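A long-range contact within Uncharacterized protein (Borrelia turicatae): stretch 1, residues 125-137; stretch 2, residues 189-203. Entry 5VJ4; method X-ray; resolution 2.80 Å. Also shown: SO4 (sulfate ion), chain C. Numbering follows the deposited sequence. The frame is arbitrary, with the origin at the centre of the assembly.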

# COMPACT_ATOMS: atom_id res chain seq x y z
N SER A 125 18.52 20.02 1.53
CA SER A 125 17.20 20.49 1.21
C SER A 125 16.32 19.35 0.67
O SER A 125 15.14 19.25 1.00
CB SER A 125 17.24 21.62 0.22
OG SER A 125 15.94 21.81 -0.31
N TYR A 126 16.92 18.49 -0.13
CA TYR A 126 16.22 17.31 -0.67
C TYR A 126 15.71 16.36 0.43
O TYR A 126 14.50 16.22 0.57
CB TYR A 126 17.13 16.59 -1.63
CG TYR A 126 16.53 15.38 -2.28
CD1 TYR A 126 15.63 15.52 -3.34
CD2 TYR A 126 16.93 14.09 -1.88
CE1 TYR A 126 15.11 14.39 -3.97
CE2 TYR A 126 16.43 12.96 -2.50
CZ TYR A 126 15.51 13.11 -3.53
OH TYR A 126 14.98 12.00 -4.12
N ILE A 127 16.60 15.73 1.21
CA ILE A 127 16.12 14.84 2.25
C ILE A 127 15.31 15.54 3.31
O ILE A 127 14.69 14.89 4.15
CB ILE A 127 17.22 14.01 2.92
CG1 ILE A 127 18.24 14.92 3.58
CG2 ILE A 127 17.84 13.08 1.90
CD1 ILE A 127 19.23 14.15 4.42
N GLN A 128 15.29 16.87 3.28
CA GLN A 128 14.52 17.61 4.26
C GLN A 128 13.02 17.33 4.12
O GLN A 128 12.30 17.23 5.10
CB GLN A 128 14.76 19.09 4.10
CG GLN A 128 14.58 19.92 5.36
CD GLN A 128 14.33 21.36 5.01
OE1 GLN A 128 15.03 21.97 4.19
NE2 GLN A 128 13.31 21.92 5.61
N GLY A 129 12.57 17.20 2.87
CA GLY A 129 11.17 17.02 2.53
C GLY A 129 10.30 18.13 3.07
O GLY A 129 10.49 19.28 2.71
N ASN A 130 9.35 17.77 3.92
CA ASN A 130 8.39 18.72 4.48
C ASN A 130 8.65 18.96 5.95
O ASN A 130 7.85 19.62 6.64
CB ASN A 130 6.93 18.28 4.22
CG ASN A 130 6.46 18.65 2.81
OD1 ASN A 130 5.72 19.62 2.61
ND2 ASN A 130 6.91 17.89 1.82
N LEU A 131 9.76 18.42 6.45
CA LEU A 131 10.20 18.71 7.80
C LEU A 131 10.63 20.18 7.85
O LEU A 131 10.93 20.78 6.81
CB LEU A 131 11.37 17.82 8.14
CG LEU A 131 11.10 16.34 8.15
CD1 LEU A 131 12.35 15.63 7.70
CD2 LEU A 131 10.84 15.98 9.57
N THR A 132 10.63 20.76 9.04
CA THR A 132 11.01 22.17 9.19
C THR A 132 12.48 22.28 9.50
O THR A 132 13.05 21.38 10.12
CB THR A 132 10.24 22.86 10.31
OG1 THR A 132 10.41 22.09 11.53
CG2 THR A 132 8.74 23.07 9.90
N SER A 133 13.07 23.40 9.09
CA SER A 133 14.50 23.64 9.28
C SER A 133 14.91 23.42 10.71
O SER A 133 16.00 22.94 10.94
CB SER A 133 14.83 25.04 8.88
OG SER A 133 14.21 25.36 7.65
N ASP A 134 14.03 23.76 11.66
CA ASP A 134 14.32 23.56 13.06
C ASP A 134 14.67 22.08 13.33
O ASP A 134 15.69 21.77 14.00
CB ASP A 134 13.15 24.06 13.93
N VAL A 135 13.87 21.19 12.76
CA VAL A 135 14.05 19.75 12.99
C VAL A 135 15.41 19.24 12.49
O VAL A 135 16.16 18.56 13.22
CB VAL A 135 12.90 18.93 12.37
CG1 VAL A 135 13.15 17.45 12.55
CG2 VAL A 135 11.57 19.32 12.98
N ILE A 136 15.75 19.58 11.25
CA ILE A 136 16.99 19.07 10.68
C ILE A 136 18.21 19.78 11.27
O ILE A 136 19.30 19.19 11.37
CB ILE A 136 16.98 19.02 9.14
CG1 ILE A 136 16.99 20.38 8.58
CG2 ILE A 136 15.81 18.20 8.57
CD1 ILE A 136 18.39 20.59 8.11
N TYR A 137 18.03 21.03 11.69
CA TYR A 137 19.05 21.76 12.46
C TYR A 137 19.33 21.02 13.78
O TYR A 137 20.49 20.73 14.10
CB TYR A 137 18.66 23.23 12.74
CG TYR A 137 19.73 24.04 13.48
CD1 TYR A 137 20.65 24.83 12.79
CD2 TYR A 137 19.82 24.00 14.87
CE1 TYR A 137 21.65 25.52 13.47
CE2 TYR A 137 20.80 24.70 15.55
CZ TYR A 137 21.71 25.45 14.85
OH TYR A 137 22.67 26.15 15.53
N TYR A 189 9.85 7.23 -5.87
CA TYR A 189 11.16 7.00 -5.31
C TYR A 189 11.59 8.17 -4.41
O TYR A 189 12.09 7.92 -3.28
CB TYR A 189 12.18 6.73 -6.40
CG TYR A 189 12.06 5.42 -7.17
CD1 TYR A 189 11.26 4.37 -6.72
CD2 TYR A 189 12.80 5.23 -8.33
CE1 TYR A 189 11.19 3.17 -7.44
CE2 TYR A 189 12.76 4.04 -9.02
CZ TYR A 189 11.95 3.02 -8.59
OH TYR A 189 11.93 1.86 -9.33
N ASP A 190 11.34 9.41 -4.87
CA ASP A 190 11.54 10.62 -4.03
C ASP A 190 10.91 10.42 -2.66
O ASP A 190 11.59 10.52 -1.62
CB ASP A 190 10.96 11.87 -4.68
CG ASP A 190 11.89 12.49 -5.73
OD1 ASP A 190 13.10 12.16 -5.74
OD2 ASP A 190 11.41 13.31 -6.55
N GLY A 191 9.63 10.06 -2.67
CA GLY A 191 8.89 9.87 -1.43
C GLY A 191 9.59 8.91 -0.52
O GLY A 191 9.78 9.20 0.66
N LEU A 192 10.02 7.79 -1.08
CA LEU A 192 10.62 6.73 -0.27
C LEU A 192 11.92 7.22 0.33
O LEU A 192 12.18 7.00 1.53
CB LEU A 192 10.80 5.47 -1.08
CG LEU A 192 9.51 4.72 -1.44
CD1 LEU A 192 9.78 3.84 -2.63
CD2 LEU A 192 9.01 3.88 -0.31
N VAL A 193 12.70 7.93 -0.48
CA VAL A 193 13.93 8.51 0.01
C VAL A 193 13.65 9.51 1.12
O VAL A 193 14.23 9.38 2.22
CB VAL A 193 14.77 9.13 -1.12
CG1 VAL A 193 16.07 9.74 -0.56
CG2 VAL A 193 15.08 8.06 -2.15
N LYS A 194 12.73 10.45 0.87
CA LYS A 194 12.37 11.42 1.92
C LYS A 194 11.92 10.71 3.19
O LYS A 194 12.25 11.15 4.29
CB LYS A 194 11.37 12.45 1.43
CG LYS A 194 11.95 13.39 0.36
CD LYS A 194 10.93 13.73 -0.71
CE LYS A 194 11.03 15.17 -1.21
NZ LYS A 194 12.26 15.52 -1.97
N GLY A 195 11.24 9.57 3.06
CA GLY A 195 10.91 8.72 4.22
C GLY A 195 12.12 8.29 5.03
O GLY A 195 12.13 8.35 6.27
N ILE A 196 13.16 7.87 4.34
CA ILE A 196 14.40 7.51 5.02
C ILE A 196 14.92 8.77 5.69
O ILE A 196 15.25 8.74 6.89
CB ILE A 196 15.44 6.91 4.07
CG1 ILE A 196 14.81 5.73 3.33
CG2 ILE A 196 16.70 6.51 4.82
CD1 ILE A 196 15.62 5.16 2.20
N GLY A 197 14.93 9.88 4.94
CA GLY A 197 15.19 11.21 5.52
C GLY A 197 14.45 11.35 6.86
O GLY A 197 15.10 11.44 7.94
N TYR A 198 13.12 11.28 6.79
CA TYR A 198 12.28 11.38 7.98
C TYR A 198 12.75 10.47 9.11
O TYR A 198 13.05 10.94 10.20
CB TYR A 198 10.82 11.14 7.62
CG TYR A 198 9.84 11.35 8.76
CD1 TYR A 198 9.77 10.43 9.82
CD2 TYR A 198 8.93 12.44 8.76
CE1 TYR A 198 8.87 10.61 10.88
CE2 TYR A 198 8.01 12.62 9.81
CZ TYR A 198 8.00 11.69 10.87
OH TYR A 198 7.16 11.80 11.95
N ASP A 199 12.87 9.17 8.85
CA ASP A 199 13.20 8.27 9.95
C ASP A 199 14.48 8.71 10.60
O ASP A 199 14.63 8.62 11.83
CB ASP A 199 13.28 6.81 9.52
CG ASP A 199 11.93 6.20 9.17
OD1 ASP A 199 10.88 6.64 9.69
OD2 ASP A 199 11.91 5.25 8.36
N PHE A 200 15.39 9.25 9.78
CA PHE A 200 16.69 9.68 10.26
C PHE A 200 16.62 10.94 11.13
O PHE A 200 17.16 10.95 12.24
CB PHE A 200 17.68 9.86 9.10
CG PHE A 200 18.89 10.63 9.49
CD1 PHE A 200 19.78 10.11 10.42
CD2 PHE A 200 19.10 11.91 8.98
CE1 PHE A 200 20.87 10.85 10.82
CE2 PHE A 200 20.20 12.65 9.36
CZ PHE A 200 21.08 12.13 10.29
N PHE A 201 15.96 11.98 10.63
CA PHE A 201 15.84 13.24 11.37
C PHE A 201 15.12 13.11 12.69
O PHE A 201 15.58 13.64 13.70
CB PHE A 201 15.29 14.35 10.50
CG PHE A 201 16.26 14.78 9.46
CD1 PHE A 201 17.51 15.30 9.84
CD2 PHE A 201 16.00 14.59 8.12
CE1 PHE A 201 18.45 15.66 8.89
CE2 PHE A 201 16.94 14.96 7.16
CZ PHE A 201 18.16 15.50 7.55
N HIS A 202 14.03 12.34 12.69
CA HIS A 202 13.33 12.05 13.93
C HIS A 202 13.94 10.95 14.79
O HIS A 202 13.32 10.55 15.79
CB HIS A 202 11.85 11.80 13.68
CG HIS A 202 11.11 13.03 13.30
ND1 HIS A 202 10.53 13.20 12.06
CD2 HIS A 202 10.86 14.18 13.99
CE1 HIS A 202 9.94 14.38 12.01
NE2 HIS A 202 10.14 15.00 13.16
N GLY A 203 15.12 10.46 14.43
CA GLY A 203 15.88 9.58 15.34
C GLY A 203 15.59 8.10 15.30
O GLY A 203 16.23 7.36 16.05
S SO4 C . 13.80 26.21 4.36
O1 SO4 C . 13.13 24.89 4.44
O2 SO4 C . 15.26 26.03 4.53
O3 SO4 C . 13.60 26.74 3.01
O4 SO4 C . 13.24 27.12 5.40

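A glycine within a helix often marks the place where another segment of chain comes too close for any side chain, and Gly197 is a clear example. Its CA lies 5.0 Å from the CA of Ile127, and Ile127 O sits 4.0 Å from Gly197 CA. A CB on Gly197 would point toward the first stretch and would come within 2.6 Å of Ile127 O, a clash. The bare backbone at this position therefore allows the two stretches of backbone to meet almost directly, and the side chains on the flanking turns of the helix close the contact around that point.

The second stretch is helical through Phe201, in a helix that begins earlier in the chain, whereas the first is broken: one helix has given way by Gly129, a type II' turn runs from Gln128 to Leu131, and a new helix starts after Thr132, its N-cap residue. A single helix thus packs against the end of one helix, a turn and the beginning of another. The turn is held by the backbone bond from Leu131 N to Gln128 O (3.1 Å) and by the side chain of Gln128, whose NE2 donates to Leu131 O at 2.9 Å. Gly129, with its positive phi, suits the turn and passes near the aliphatic part of Lys194, its CA 4.2 Å from Lys194 CE.

Polar chemistry is concentrated at the Tyr126 end. The tyrosine CB points sideways, but the t rotamer carries the ring across to the second helix, where OH donates a very short hydrogen bond of 2.5 Å to Asp190 OD1. The carboxylate oxygen lies at the ring edge, near its plane, as expected for a phenol hydroxyl meeting an acceptor. Lys194 serves the same tyrosine differently. Its NZ makes a weak hydrogen bond of 3.5 Å to Tyr126 O and stands 4.1 Å from the centroid of the Tyr126 ring, an off-centre cation-pi contact. The ring is also apolar enough to pack on Val193, with Tyr126 CE2 3.8 Å from Val193 CG1.

Farther along, the contact becomes hydrophobic and gathers around Phe201, whose CB points toward the first stretch and which has the largest covered area of any residue here. Ile136 CG2 lies over one face of its ring, 3.4 Å from the centroid and only 4° off the normal, a well-centred CH-pi contact. Ile127 CD1 reaches Phe201 CZ at 3.6 Å, and Leu131 CD1 approaches Phe201 CD2 at 3.8 Å. One aromatic side chain thereby joins residues from both helices of the first stretch and from the turn between them.

The outer part of this cluster is completed by His202, the first residue to leave helical geometry. Leu131 CD2 comes within 3.1 Å of His202 CE1, a tight approach, and Val135 CG1 is 3.9 Å from His202 NE2. Together the two stretches bury 693 Å², both sides summed.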